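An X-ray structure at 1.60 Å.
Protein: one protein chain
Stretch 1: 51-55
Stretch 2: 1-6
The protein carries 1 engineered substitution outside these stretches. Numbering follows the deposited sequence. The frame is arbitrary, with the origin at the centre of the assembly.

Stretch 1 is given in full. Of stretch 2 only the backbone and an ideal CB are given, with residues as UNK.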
# COMPACT_ATOMS: atom_id res chain seq x y z
N VAL A 51 14.73 -5.46 -3.18
CA VAL A 51 13.33 -5.57 -3.65
C VAL A 51 13.26 -6.63 -4.71
O VAL A 51 14.06 -6.56 -5.68
CB VAL A 51 12.79 -4.21 -4.20
CG1 VAL A 51 11.32 -4.37 -4.56
CG2 VAL A 51 12.98 -3.13 -3.18
N GLY A 52 12.31 -7.56 -4.65
CA GLY A 52 12.17 -8.43 -5.72
C GLY A 52 10.75 -8.31 -6.24
O GLY A 52 9.80 -8.14 -5.47
N LEU A 53 10.63 -8.43 -7.52
CA LEU A 53 9.32 -8.37 -8.22
C LEU A 53 8.93 -9.76 -8.70
O LEU A 53 9.66 -10.54 -9.39
CB LEU A 53 9.40 -7.33 -9.37
CG LEU A 53 9.86 -5.89 -9.04
CD1 LEU A 53 9.84 -4.96 -10.26
CD2 LEU A 53 9.03 -5.30 -7.87
N TYR A 54 7.72 -10.12 -8.36
CA TYR A 54 7.26 -11.45 -8.66
C TYR A 54 6.08 -11.40 -9.59
O TYR A 54 5.01 -10.98 -9.20
CB TYR A 54 6.90 -12.20 -7.35
CG TYR A 54 8.06 -12.43 -6.44
CD1 TYR A 54 8.56 -11.41 -5.66
CD2 TYR A 54 8.63 -13.68 -6.32
CE1 TYR A 54 9.62 -11.60 -4.78
CE2 TYR A 54 9.69 -13.88 -5.44
CZ TYR A 54 10.15 -12.89 -4.67
OH TYR A 54 11.19 -13.16 -3.85
N GLY A 55 6.29 -11.86 -10.83
CA GLY A 55 5.24 -11.74 -11.86
C GLY A 55 5.18 -10.35 -12.45
O GLY A 55 6.17 -9.58 -12.32
N UNK A 1 15.91 -16.87 -11.95
CA UNK A 1 15.22 -15.71 -11.28
C UNK A 1 14.99 -16.01 -9.82
O UNK A 1 15.61 -16.84 -9.29
CB UNK A 1 13.88 -15.39 -11.95
N UNK A 2 14.04 -15.32 -9.20
CA UNK A 2 13.68 -15.54 -7.83
C UNK A 2 12.88 -16.85 -7.65
O UNK A 2 12.09 -17.19 -8.47
CB UNK A 2 12.88 -14.34 -7.32
N UNK A 3 13.10 -17.52 -6.56
CA UNK A 3 12.30 -18.65 -6.14
C UNK A 3 10.85 -18.21 -6.00
O UNK A 3 10.61 -17.19 -5.34
CB UNK A 3 12.83 -19.24 -4.83
N UNK A 4 9.90 -18.95 -6.57
CA UNK A 4 8.47 -18.57 -6.54
C UNK A 4 7.94 -18.57 -5.09
O UNK A 4 8.43 -19.33 -4.23
CB UNK A 4 7.64 -19.53 -7.40
N UNK A 5 6.95 -17.71 -4.84
CA UNK A 5 6.30 -17.56 -3.57
C UNK A 5 5.16 -18.58 -3.52
O UNK A 5 4.74 -19.09 -4.56
CB UNK A 5 5.80 -16.13 -3.37
N UNK A 6 4.67 -18.87 -2.34
CA UNK A 6 3.53 -19.79 -2.28
C UNK A 6 2.35 -19.17 -3.01
O UNK A 6 2.12 -17.94 -2.98
CB UNK A 6 3.16 -20.12 -0.83

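Position 1 opens the chain and lies out of reach of stretch 1. An ideal CB there has nothing of the other stretch within 5.5 Å, so the contact places no demand on it and almost any residue would serve. The deposited residue is Gly 1, which takes no part in the contact.

Position 2 is quite different. Its CA-to-CB bond points toward stretch 1, and the ideal CB already stands 3.7 Å from CE2 of Tyr 54, with the carbonyl O of Leu 53 further off at 5.4 Å. Ahead of it lie one face of the tyrosine ring and the bare CA of Gly 52, a shallow apolar hollow in which a charge would find no partner of opposite sign. An aliphatic side chain of medium length suits this place; leucine, isoleucine or methionine could each be considered, whereas alanine would leave much of the hollow unfilled. The residue is Leu 2, with chi1 m and chi2 t. Its CD1 lies 4.1 Å from the centroid of the Tyr 54 ring, 20° off the ring normal, a CH-pi contact over the face. The same CD1 comes within 3.9 Å of Gly 52 CA. The absence of a side chain at Gly 52 matters here, because an ideal CB on that residue would lie 2.9 Å from Leu 2 CD1, a clash.

At position 3 the CB points sideways and meets nothing of stretch 1 within 5.5 Å, so a long polar or charged side chain is as acceptable as a short one. What stretch 1 meets here is the backbone: the carbonyl O lies near the plane of the Tyr 54 ring, at its edge, 3.4 Å from CE2. The residue is Lys 3, whose side chain leads away. Its O accepts a hydrogen bond of 2.7 Å from the O of a water, and that water O is also hydrogen-bonded to Tyr 54 OH at 2.6 Å, so a single water bridges the two stretches.

Position 4 directs its CB away from stretch 1, into space that the contact leaves open. Polar and charged residues fit readily, and the choice is Glu 4, which makes no contact with stretch 1.

At position 5 the CB turns toward stretch 1 again, 4.8 Å from CD2 of Tyr 54 and on the ring face opposite that met by position 2. The greater distance leaves room for a branched or extended apolar side chain to reach the ring. Leucine, methionine or isoleucine would be reasonable, and Leu 5 is found, with chi1 m and chi2 t. Its CG packs 3.6 Å from Tyr 54 CD2, while its CD1 sits 3.9 Å from the ring centroid, only 10° off the normal, in a second CH-pi contact. The ring is thus held between two leucines.

Position 6 is out of reach, and stretch 1 sets no preference. Arg 6 is deposited, its guanidinium hydrogen-bonded elsewhere in the structure.

Stretch 2, residues 1-6: GLKELR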
# COMPACT_ATOMS: atom_id res chain seq x y z
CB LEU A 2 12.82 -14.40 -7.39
CG LEU A 2 13.62 -13.11 -7.29
CD1 LEU A 2 12.68 -11.89 -7.42
CD2 LEU A 2 14.50 -13.12 -6.05
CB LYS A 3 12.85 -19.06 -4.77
CG LYS A 3 12.11 -20.22 -4.13
CD LYS A 3 12.83 -20.77 -2.91
CE LYS A 3 13.90 -21.80 -3.27
NZ LYS A 3 14.11 -22.77 -2.15
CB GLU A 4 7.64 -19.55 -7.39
CG GLU A 4 8.24 -19.79 -8.78
CD GLU A 4 7.27 -19.83 -9.95
OE1 GLU A 4 6.08 -20.19 -9.81
OE2 GLU A 4 7.74 -19.52 -11.06
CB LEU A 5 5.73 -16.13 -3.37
CG LEU A 5 6.79 -15.02 -3.49
CD1 LEU A 5 6.12 -13.67 -3.27
CD2 LEU A 5 7.94 -15.14 -2.50
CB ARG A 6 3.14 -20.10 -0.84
CG ARG A 6 2.86 -18.86 -0.03
CD ARG A 6 1.60 -18.92 0.79
NE ARG A 6 0.37 -18.51 0.11
CZ ARG A 6 -0.04 -17.26 -0.15
NH1 ARG A 6 0.69 -16.16 0.10
NH2 ARG A 6 -1.23 -17.14 -0.71
O HOH W 1 12.09 -15.62 -3.66
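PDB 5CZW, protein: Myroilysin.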